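PDB 1TZ7: 4-alpha-glucanotransferase from Aquifex aeolicus, which belongs to the amylomaltase (D-enzyme) family of glucanotransferases and is built around a beta/alpha barrel of eight parallel strands. Local coordinates for residues Gly310-Trp315 with Thr359-Tyr364; Ala352-Phe357 with Tyr364-Phe369; His388-Val393 with Asn397-Ser402. All coordinates share one frame; numbering follows the deposited sequence.

Contacts 1 and 2 lie side by side, their centres 7 Å apart, and both use helix 360-368: contact 1 its first turn, contact 2 its second, with Tyr364 common to the two. Along the chain their segments alternate, and Leu365 packs on the backbone of Phe311 and Glu312. Contact 3 follows later in sequence, its centre 15 Å from that of contact 2 and 20 Å from that of contact 1; Leu355 touches His388 between contacts 2 and 3. Contact 1 joins the helix start to the entry of strand 313-318 in the antiparallel sheet, while contacts 2 and 3 lie along successive barrel strands, 350-352, 373-376 and 397-400.

Contact 1: residues Gly310-Trp315 with Thr359-Tyr364; sequences GFEAYW and TDEVRY
Thr359 meets Glu312 mainly through water. Thr359, at the N-cap position of helix 360-368, has its OG1 2.7 Å from a water that donates to Glu312 OE2 at 2.6 Å, bridging two oxygens that are themselves 4.4 Å apart. Glu312 sits just before strand 313-318 of the antiparallel sheet and packs there against the start of the helix. Glu361, in the first turn, offers its aliphatic part: its CB lies 3.7 Å from Glu312 OE1 and also rests against the carboxylate carbon CD. The carboxylates of the two glutamates are turned 49° against each other, and Glu361 OE2 comes to 4.4 Å from Glu312 OE1, two like charges held near one another without touching. Val362 follows with its CG2 methyl, 3.9 Å from Glu312 OE2 and a little farther from Glu312 CB, the two side chains crossing at about a right angle. Glu312 reaches all three residues because its CG stands anti to the backbone N (chi1 -170°) and the chain then folds at chi2 (-86°), bringing the carboxylate alongside the helix start. That carboxylate is not left to the water: OE1 forms a salt bridge with Lys331, and OE2 one with Arg309. These two cations probably offset the repulsion from Glu361, and the nearby N-terminal end of the helix would be expected to favour the ionised form of Glu312 as well.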
loop_
_atom_site.group_PDB
_atom_site.type_symbol
_atom_site.label_atom_id
_atom_site.label_comp_id
_atom_site.label_asym_id
_atom_site.label_seq_id
_atom_site.Cartn_x
_atom_site.Cartn_y
_atom_site.Cartn_z
ATOM N N GLY A 310 -12.217 -8.766 -6.605
ATOM C CA GLY A 310 -11.806 -8.900 -7.996
ATOM C C GLY A 310 -11.281 -10.289 -8.371
ATOM O O GLY A 310 -11.228 -10.634 -9.547
ATOM N N PHE A 311 -10.886 -11.078 -7.371
ATOM C CA PHE A 311 -10.407 -12.442 -7.614
ATOM C C PHE A 311 -11.577 -13.400 -7.872
ATOM O O PHE A 311 -11.395 -14.471 -8.444
ATOM C CB PHE A 311 -9.572 -12.935 -6.431
ATOM C CG PHE A 311 -8.270 -12.187 -6.246
ATOM C CD1 PHE A 311 -8.010 -11.498 -5.069
ATOM C CD2 PHE A 311 -7.306 -12.178 -7.249
ATOM C CE1 PHE A 311 -6.816 -10.811 -4.897
ATOM C CE2 PHE A 311 -6.114 -11.489 -7.078
ATOM C CZ PHE A 311 -5.872 -10.807 -5.896
ATOM N N GLU A 312 -12.774 -13.000 -7.449
ATOM C CA GLU A 312 -13.997 -13.741 -7.777
ATOM C C GLU A 312 -14.615 -13.225 -9.073
ATOM O O GLU A 312 -14.968 -14.001 -9.950
ATOM C CB GLU A 312 -15.014 -13.619 -6.631
ATOM C CG GLU A 312 -16.223 -14.545 -6.769
ATOM C CD GLU A 312 -17.340 -13.939 -7.614
ATOM O OE1 GLU A 312 -18.013 -14.697 -8.354
ATOM O OE2 GLU A 312 -17.542 -12.710 -7.542
ATOM N N ALA A 313 -14.753 -11.907 -9.172
ATOM C CA ALA A 313 -15.238 -11.262 -10.394
ATOM C C ALA A 313 -14.840 -9.787 -10.396
ATOM O O ALA A 313 -14.825 -9.140 -9.352
ATOM C CB ALA A 313 -16.759 -11.402 -10.502
ATOM N N TYR A 314 -14.518 -9.262 -11.574
ATOM C CA TYR A 314 -14.048 -7.885 -11.691
ATOM C C TYR A 314 -14.876 -7.091 -12.694
ATOM O O TYR A 314 -15.405 -7.643 -13.663
ATOM C CB TYR A 314 -12.568 -7.854 -12.086
ATOM C CG TYR A 314 -12.282 -8.385 -13.470
ATOM C CD1 TYR A 314 -12.188 -7.525 -14.558
ATOM C CD2 TYR A 314 -12.093 -9.749 -13.690
ATOM C CE1 TYR A 314 -11.921 -8.004 -15.827
ATOM C CE2 TYR A 314 -11.826 -10.239 -14.955
ATOM C CZ TYR A 314 -11.741 -9.362 -16.023
ATOM O OH TYR A 314 -11.477 -9.838 -17.284
ATOM N N TRP A 315 -14.984 -5.793 -12.452
ATOM C CA TRP A 315 -15.741 -4.910 -13.317
ATOM C C TRP A 315 -14.887 -4.504 -14.526
ATOM O O TRP A 315 -13.788 -3.966 -14.375
ATOM C CB TRP A 315 -16.194 -3.674 -12.536
ATOM C CG TRP A 315 -17.163 -2.796 -13.280
ATOM C CD1 TRP A 315 -16.921 -1.550 -13.774
ATOM C CD2 TRP A 315 -18.528 -3.095 -13.599
ATOM N NE1 TRP A 315 -18.048 -1.055 -14.385
ATOM C CE2 TRP A 315 -19.050 -1.985 -14.292
ATOM C CE3 TRP A 315 -19.367 -4.194 -13.372
ATOM C CZ2 TRP A 315 -20.367 -1.941 -14.759
ATOM C CZ3 TRP A 315 -20.680 -4.145 -13.840
ATOM C CH2 TRP A 315 -21.160 -3.029 -14.521
ATOM N N THR A 359 -20.362 -9.841 -2.314
ATOM C CA THR A 359 -21.438 -10.826 -2.406
ATOM C C THR A 359 -21.065 -12.079 -1.621
ATOM O O THR A 359 -19.943 -12.197 -1.119
ATOM C CB THR A 359 -21.696 -11.203 -3.871
ATOM O OG1 THR A 359 -20.504 -11.748 -4.450
ATOM C CG2 THR A 359 -21.998 -9.964 -4.724
ATOM N N ASP A 360 -22.006 -13.014 -1.525
ATOM C CA ASP A 360 -21.770 -14.280 -0.831
ATOM C C ASP A 360 -20.742 -15.147 -1.573
ATOM O O ASP A 360 -20.027 -15.920 -0.959
ATOM C CB ASP A 360 -23.084 -15.051 -0.669
ATOM C CG ASP A 360 -23.940 -14.520 0.475
ATOM O OD1 ASP A 360 -25.130 -14.890 0.548
ATOM O OD2 ASP A 360 -23.506 -13.732 1.342
ATOM N N GLU A 361 -20.684 -15.007 -2.899
ATOM C CA GLU A 361 -19.646 -15.665 -3.693
ATOM C C GLU A 361 -18.269 -15.235 -3.228
ATOM O O GLU A 361 -17.369 -16.059 -3.099
ATOM C CB GLU A 361 -19.802 -15.335 -5.173
ATOM C CG GLU A 361 -21.057 -15.894 -5.808
ATOM C CD GLU A 361 -22.032 -14.810 -6.216
ATOM O OE1 GLU A 361 -22.533 -14.092 -5.322
ATOM O OE2 GLU A 361 -22.296 -14.674 -7.431
ATOM N N VAL A 362 -18.112 -13.934 -2.975
ATOM C CA VAL A 362 -16.841 -13.385 -2.505
ATOM C C VAL A 362 -16.523 -13.881 -1.108
ATOM O O VAL A 362 -15.395 -14.273 -0.829
ATOM C CB VAL A 362 -16.856 -11.830 -2.495
ATOM C CG1 VAL A 362 -15.548 -11.280 -1.920
ATOM C CG2 VAL A 362 -17.089 -11.286 -3.903
ATOM N N ARG A 363 -17.524 -13.859 -0.223
ATOM C CA ARG A 363 -17.334 -14.306 1.161
ATOM C C ARG A 363 -16.953 -15.790 1.198
ATOM O O ARG A 363 -16.124 -16.198 1.992
ATOM C CB ARG A 363 -18.601 -14.069 1.984
ATOM C CG ARG A 363 -18.895 -12.601 2.266
ATOM C CD ARG A 363 -20.171 -12.367 3.082
ATOM N NE ARG A 363 -21.193 -11.668 2.304
ATOM C CZ ARG A 363 -21.462 -10.365 2.402
ATOM N NH1 ARG A 363 -20.788 -9.593 3.253
ATOM N NH2 ARG A 363 -22.411 -9.830 1.643
ATOM N N TYR A 364 -17.561 -16.583 0.319
ATOM C CA TYR A 364 -17.247 -18.004 0.240
ATOM C C TYR A 364 -15.818 -18.246 -0.217
ATOM O O TYR A 364 -15.152 -19.117 0.297
ATOM C CB TYR A 364 -18.200 -18.723 -0.695
ATOM C CG TYR A 364 -18.032 -20.223 -0.657
ATOM C CD1 TYR A 364 -18.476 -20.961 0.433
ATOM C CD2 TYR A 364 -17.410 -20.904 -1.704
ATOM C CE1 TYR A 364 -18.318 -22.338 0.482
ATOM C CE2 TYR A 364 -17.246 -22.283 -1.664
ATOM C CZ TYR A 364 -17.705 -22.994 -0.564
ATOM O OH TYR A 364 -17.553 -24.358 -0.510
HETATM O O HOH W 1 -19.856 -11.668 -7.111
#

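Contact 2: residues Ala352-Phe357 with Tyr364-Phe369; sequences AEDLGF and YLRETF
Arg366 reaches from helix 360-368 to Ala352 and Asp354, at the end of barrel strand 350-352 and in the loop beyond it. This is one beta-alpha-beta unit of the barrel: strand 350-352, the helix, then strand 373-376; Ala352 has a backbone hydrogen bond to Pro372, just ahead of that last strand. The arginine starts from a CB directed toward the loop; chi1 of -165° swings CG to the side opposite the backbone N and up against the methyl of Ala352, Arg366 CG 3.9 Å from Ala352 CB. Bends at chi2 and chi3 then turn the chain onto the aspartate, and CD is already 4.0 Å from Asp354 OD1. NE takes the shortest contact, 2.9 Å to Asp354 OD1, a salt bridge whose hydrogen bond is weak because the N-H points well off the oxygen, at 125°. CZ lies 3.4 Å from that same OD1, and NH2 gives it a second weak bond at 3.1 Å. One oxygen thus serves two N-H groups of the guanidinium, meeting it obliquely rather than as a paired carboxylate would: the two flat groups stand 89° apart. The other carboxylate oxygen is engaged differently, since Asp354 OD2 accepts from the backbone N of Ser374, which ties the loop to the next barrel strand and fixes how the carboxylate is rotated. Ala352 O accepts from the hydroxyl of the same serine. All three residues that meet here are buried, so the opposite charges of Asp354 and Arg366 probably compensate each other. At the far tip, Arg366 NH1 turns to its own helix, with a weak salt-bridge bond of 3.4 Å to Glu367 OE2.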
loop_
_atom_site.group_PDB
_atom_site.type_symbol
_atom_site.label_atom_id
_atom_site.label_comp_id
_atom_site.label_asym_id
_atom_site.label_seq_id
_atom_site.Cartn_x
_atom_site.Cartn_y
_atom_site.Cartn_z
ATOM N N ALA A 352 -7.715 -10.049 3.295
ATOM C CA ALA A 352 -8.609 -9.580 2.252
ATOM C C ALA A 352 -9.125 -8.183 2.575
ATOM O O ALA A 352 -9.702 -7.962 3.639
ATOM C CB ALA A 352 -9.772 -10.541 2.085
ATOM N N GLU A 353 -8.908 -7.241 1.650
ATOM C CA GLU A 353 -9.706 -6.021 1.601
ATOM C C GLU A 353 -11.026 -6.323 0.915
ATOM O O GLU A 353 -11.140 -6.247 -0.323
ATOM C CB GLU A 353 -8.968 -4.903 0.859
ATOM C CG GLU A 353 -9.652 -3.534 0.967
ATOM C CD GLU A 353 -10.583 -3.234 -0.207
ATOM O OE1 GLU A 353 -11.821 -3.229 -0.010
ATOM O OE2 GLU A 353 -10.079 -2.999 -1.321
ATOM N N ASP A 354 -12.019 -6.674 1.721
ATOM C CA ASP A 354 -13.292 -7.155 1.216
ATOM C C ASP A 354 -14.388 -6.174 1.573
ATOM O O ASP A 354 -15.497 -6.562 1.924
ATOM C CB ASP A 354 -13.606 -8.556 1.789
ATOM C CG ASP A 354 -13.600 -8.584 3.308
ATOM O OD1 ASP A 354 -14.073 -9.581 3.890
ATOM O OD2 ASP A 354 -13.149 -7.655 4.003
ATOM N N LEU A 355 -14.062 -4.892 1.483
ATOM C CA LEU A 355 -15.032 -3.834 1.678
ATOM C C LEU A 355 -15.582 -3.389 0.316
ATOM O O LEU A 355 -14.818 -3.136 -0.620
ATOM C CB LEU A 355 -14.375 -2.644 2.397
ATOM C CG LEU A 355 -13.517 -2.980 3.634
ATOM C CD1 LEU A 355 -12.517 -1.859 3.930
ATOM C CD2 LEU A 355 -14.395 -3.243 4.840
ATOM N N GLY A 356 -16.903 -3.307 0.208
ATOM C CA GLY A 356 -17.537 -2.725 -0.964
ATOM C C GLY A 356 -17.751 -3.732 -2.084
ATOM O O GLY A 356 -16.832 -4.474 -2.458
ATOM N N PHE A 357 -18.973 -3.753 -2.624
ATOM C CA PHE A 357 -19.344 -4.687 -3.691
ATOM C C PHE A 357 -19.112 -6.136 -3.273
ATOM O O PHE A 357 -18.645 -6.950 -4.065
ATOM C CB PHE A 357 -18.559 -4.381 -4.977
ATOM C CG PHE A 357 -18.636 -2.947 -5.409
ATOM C CD1 PHE A 357 -19.771 -2.461 -6.048
ATOM C CD2 PHE A 357 -17.575 -2.075 -5.174
ATOM C CE1 PHE A 357 -19.846 -1.132 -6.446
ATOM C CE2 PHE A 357 -17.648 -0.747 -5.571
ATOM C CZ PHE A 357 -18.783 -0.276 -6.207
ATOM N N TYR A 364 -17.561 -16.583 0.319
ATOM C CA TYR A 364 -17.247 -18.004 0.240
ATOM C C TYR A 364 -15.818 -18.246 -0.217
ATOM O O TYR A 364 -15.152 -19.117 0.297
ATOM C CB TYR A 364 -18.200 -18.723 -0.695
ATOM C CG TYR A 364 -18.032 -20.223 -0.657
ATOM C CD1 TYR A 364 -18.476 -20.961 0.433
ATOM C CD2 TYR A 364 -17.410 -20.904 -1.704
ATOM C CE1 TYR A 364 -18.318 -22.338 0.482
ATOM C CE2 TYR A 364 -17.246 -22.283 -1.664
ATOM C CZ TYR A 364 -17.705 -22.994 -0.564
ATOM O OH TYR A 364 -17.553 -24.358 -0.510
ATOM N N LEU A 365 -15.357 -17.466 -1.197
ATOM C CA LEU A 365 -13.969 -17.573 -1.667
ATOM C C LEU A 365 -13.011 -17.259 -0.534
ATOM O O LEU A 365 -12.078 -18.002 -0.283
ATOM C CB LEU A 365 -13.715 -16.623 -2.844
ATOM C CG LEU A 365 -12.272 -16.587 -3.379
ATOM C CD1 LEU A 365 -11.899 -17.919 -4.016
ATOM C CD2 LEU A 365 -12.093 -15.447 -4.372
ATOM N N ARG A 366 -13.263 -16.151 0.152
ATOM C CA ARG A 366 -12.429 -15.725 1.262
ATOM C C ARG A 366 -12.350 -16.814 2.343
ATOM O O ARG A 366 -11.274 -17.173 2.784
ATOM C CB ARG A 366 -12.981 -14.429 1.867
ATOM C CG ARG A 366 -12.007 -13.707 2.783
ATOM C CD ARG A 366 -12.605 -13.287 4.104
ATOM N NE ARG A 366 -13.816 -12.500 3.929
ATOM C CZ ARG A 366 -14.980 -12.752 4.538
ATOM N NH1 ARG A 366 -15.098 -13.781 5.372
ATOM N NH2 ARG A 366 -16.030 -11.969 4.312
ATOM N N GLU A 367 -13.505 -17.328 2.747
ATOM C CA GLU A 367 -13.588 -18.224 3.900
ATOM C C GLU A 367 -13.140 -19.643 3.548
ATOM O O GLU A 367 -12.730 -20.402 4.416
ATOM C CB GLU A 367 -15.013 -18.244 4.454
ATOM C CG GLU A 367 -15.419 -16.943 5.143
ATOM C CD GLU A 367 -16.697 -17.075 5.962
ATOM O OE1 GLU A 367 -17.435 -18.071 5.774
ATOM O OE2 GLU A 367 -16.963 -16.182 6.791
ATOM N N THR A 368 -13.221 -19.993 2.268
ATOM C CA THR A 368 -12.746 -21.292 1.803
ATOM C C THR A 368 -11.242 -21.432 2.062
ATOM O O THR A 368 -10.759 -22.517 2.382
ATOM C CB THR A 368 -13.041 -21.464 0.284
ATOM O OG1 THR A 368 -14.441 -21.686 0.081
ATOM C CG2 THR A 368 -12.385 -22.729 -0.269
ATOM N N PHE A 369 -10.513 -20.325 1.929
ATOM C CA PHE A 369 -9.064 -20.335 2.115
ATOM C C PHE A 369 -8.644 -19.692 3.438
ATOM O O PHE A 369 -7.464 -19.396 3.644
ATOM C CB PHE A 369 -8.390 -19.642 0.946
ATOM C CG PHE A 369 -8.562 -20.361 -0.348
ATOM C CD1 PHE A 369 -9.454 -19.897 -1.306
ATOM C CD2 PHE A 369 -7.844 -21.520 -0.610
ATOM C CE1 PHE A 369 -9.618 -20.570 -2.498
ATOM C CE2 PHE A 369 -8.004 -22.197 -1.803
ATOM C CZ PHE A 369 -8.889 -21.725 -2.748
#

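Contact 3: residues His388-Val393 with Asn397-Ser402; sequences HLPHNV and NVYYTS
Val393 and Asn397 bring their segments closest, CA to CA 7.1 Å, where the loop leaving barrel strand 373-376 makes a 3-10 turn at 390-392 and comes back to the next barrel strand, 397-400. The turn is tied by Asn392 N to Leu389 O at 2.8 Å and by Val393 N to Pro390 O. Tyr399 is the main side chain of the contact. With chi1 at -160° the ring is carried away from its own backbone N and extends from the strand into the curve of the loop. At its tip OH donates to His388 O, a short bond of 2.5 Å with a C=O...donor angle of 148°; the carbonyl oxygen sits at the ring edge, near its plane. Pro390 closes in beside the same hydroxyl, CD 3.2 Å from Tyr399 OH, while its ring nitrogen has no hydrogen to give. Over one ring face stands Val393, whose CG2 is 3.8 Å from the Tyr399 centroid and 13° off the normal, a CH-pi contact placed almost over the ring centre. Outside these segments Val445 of helix 437-447 and Arg375 of strand 373-376 also touch the tyrosine, and Leu444 of that helix touches Pro390. The imidazole of His388 leads away, its ND1 bonded to Val376 N. Val393 divides its methyls: with CG2 on the ring, CG1 lies 3.9 Å from Asn397 CB and equally near Asn397 ND2, an amide nitrogen that is hydrogen-bonded to Glu394 O.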
loop_
_atom_site.group_PDB
_atom_site.type_symbol
_atom_site.label_atom_id
_atom_site.label_comp_id
_atom_site.label_asym_id
_atom_site.label_seq_id
_atom_site.Cartn_x
_atom_site.Cartn_y
_atom_site.Cartn_z
ATOM N N HIS A 388 -20.050 -4.807 10.956
ATOM C CA HIS A 388 -18.896 -4.083 11.460
ATOM C C HIS A 388 -19.070 -3.668 12.933
ATOM O O HIS A 388 -18.174 -3.063 13.520
ATOM C CB HIS A 388 -18.632 -2.847 10.605
ATOM C CG HIS A 388 -18.373 -3.154 9.164
ATOM N ND1 HIS A 388 -17.146 -2.954 8.570
ATOM C CD2 HIS A 388 -19.185 -3.640 8.195
ATOM C CE1 HIS A 388 -17.214 -3.304 7.297
ATOM N NE2 HIS A 388 -18.440 -3.723 7.045
ATOM N N LEU A 389 -20.217 -3.990 13.519
ATOM C CA LEU A 389 -20.384 -3.861 14.968
ATOM C C LEU A 389 -19.492 -4.899 15.690
ATOM O O LEU A 389 -19.368 -6.038 15.243
ATOM C CB LEU A 389 -21.852 -4.054 15.366
ATOM C CG LEU A 389 -22.785 -2.880 15.022
ATOM C CD1 LEU A 389 -24.240 -3.317 15.036
ATOM C CD2 LEU A 389 -22.564 -1.720 15.978
ATOM N N PRO A 390 -18.865 -4.488 16.789
ATOM C CA PRO A 390 -17.937 -5.355 17.530
ATOM C C PRO A 390 -18.465 -6.771 17.761
ATOM O O PRO A 390 -17.733 -7.737 17.551
ATOM C CB PRO A 390 -17.772 -4.628 18.855
ATOM C CG PRO A 390 -17.982 -3.196 18.524
ATOM C CD PRO A 390 -18.979 -3.155 17.400
ATOM N N HIS A 391 -19.723 -6.893 18.171
ATOM C CA HIS A 391 -20.274 -8.200 18.521
ATOM C C HIS A 391 -20.540 -9.103 17.313
ATOM O O HIS A 391 -20.868 -10.280 17.477
ATOM C CB HIS A 391 -21.530 -8.048 19.389
ATOM C CG HIS A 391 -22.785 -7.712 18.636
ATOM N ND1 HIS A 391 -23.455 -6.523 18.814
ATOM C CD2 HIS A 391 -23.528 -8.433 17.761
ATOM C CE1 HIS A 391 -24.541 -6.515 18.061
ATOM N NE2 HIS A 391 -24.607 -7.660 17.413
ATOM N N ASN A 392 -20.377 -8.554 16.109
ATOM C CA ASN A 392 -20.551 -9.318 14.873
ATOM C C ASN A 392 -19.215 -9.663 14.192
ATOM O O ASN A 392 -19.196 -10.358 13.183
ATOM C CB ASN A 392 -21.454 -8.535 13.892
ATOM C CG ASN A 392 -22.928 -8.691 14.207
ATOM O OD1 ASN A 392 -23.362 -9.738 14.663
ATOM N ND2 ASN A 392 -23.713 -7.631 13.963
ATOM N N VAL A 393 -18.104 -9.175 14.754
ATOM C CA VAL A 393 -16.787 -9.415 14.168
ATOM C C VAL A 393 -16.186 -10.719 14.711
ATOM O O VAL A 393 -15.855 -10.823 15.901
ATOM C CB VAL A 393 -15.809 -8.235 14.449
ATOM C CG1 VAL A 393 -14.441 -8.517 13.843
ATOM C CG2 VAL A 393 -16.368 -6.932 13.900
ATOM N N ASN A 397 -10.458 -11.936 11.495
ATOM C CA ASN A 397 -10.675 -10.641 10.872
ATOM C C ASN A 397 -9.618 -9.663 11.330
ATOM O O ASN A 397 -9.060 -9.798 12.428
ATOM C CB ASN A 397 -12.053 -10.091 11.242
ATOM C CG ASN A 397 -13.165 -10.677 10.397
ATOM O OD1 ASN A 397 -13.135 -10.624 9.228
ATOM N ND2 ASN A 397 -14.106 -11.213 11.014
ATOM N N VAL A 398 -9.340 -8.683 10.486
ATOM C CA VAL A 398 -8.642 -7.482 10.893
ATOM C C VAL A 398 -9.674 -6.354 11.090
ATOM O O VAL A 398 -10.426 -6.038 10.183
ATOM C CB VAL A 398 -7.605 -7.059 9.822
ATOM C CG1 VAL A 398 -6.693 -5.959 10.358
ATOM C CG2 VAL A 398 -6.775 -8.276 9.368
ATOM N N TYR A 399 -9.693 -5.768 12.286
ATOM C CA TYR A 399 -10.722 -4.781 12.676
ATOM C C TYR A 399 -10.073 -3.406 12.808
ATOM O O TYR A 399 -9.233 -3.195 13.682
ATOM C CB TYR A 399 -11.336 -5.189 14.022
ATOM C CG TYR A 399 -12.709 -4.595 14.359
ATOM C CD1 TYR A 399 -13.239 -4.739 15.641
ATOM C CD2 TYR A 399 -13.472 -3.909 13.409
ATOM C CE1 TYR A 399 -14.479 -4.221 15.975
ATOM C CE2 TYR A 399 -14.718 -3.388 13.735
ATOM C CZ TYR A 399 -15.213 -3.554 15.035
ATOM O OH TYR A 399 -16.436 -3.053 15.384
ATOM N N TYR A 400 -10.473 -2.481 11.940
ATOM C CA TYR A 400 -9.907 -1.127 11.909
ATOM C C TYR A 400 -10.833 -0.148 12.613
ATOM O O TYR A 400 -12.045 -0.315 12.592
ATOM C CB TYR A 400 -9.708 -0.675 10.452
ATOM C CG TYR A 400 -8.718 -1.517 9.683
ATOM C CD1 TYR A 400 -9.109 -2.703 9.070
ATOM C CD2 TYR A 400 -7.389 -1.129 9.572
ATOM C CE1 TYR A 400 -8.199 -3.480 8.362
ATOM C CE2 TYR A 400 -6.470 -1.898 8.869
ATOM C CZ TYR A 400 -6.880 -3.071 8.267
ATOM O OH TYR A 400 -5.962 -3.841 7.573
ATOM N N THR A 401 -10.257 0.885 13.228
ATOM C CA THR A 401 -11.037 2.058 13.612
ATOM C C THR A 401 -11.455 2.792 12.355
ATOM O O THR A 401 -12.634 3.061 12.139
ATOM C CB THR A 401 -10.211 3.006 14.537
ATOM O OG1 THR A 401 -8.961 3.335 13.924
ATOM C CG2 THR A 401 -9.821 2.308 15.834
ATOM N N SER A 402 -10.472 3.110 11.525
ATOM C CA SER A 402 -10.724 3.658 10.203
ATOM C C SER A 402 -9.536 3.347 9.293
ATOM O O SER A 402 -8.530 2.781 9.740
ATOM C CB SER A 402 -10.965 5.175 10.286
ATOM O OG SER A 402 -9.855 5.842 10.851
#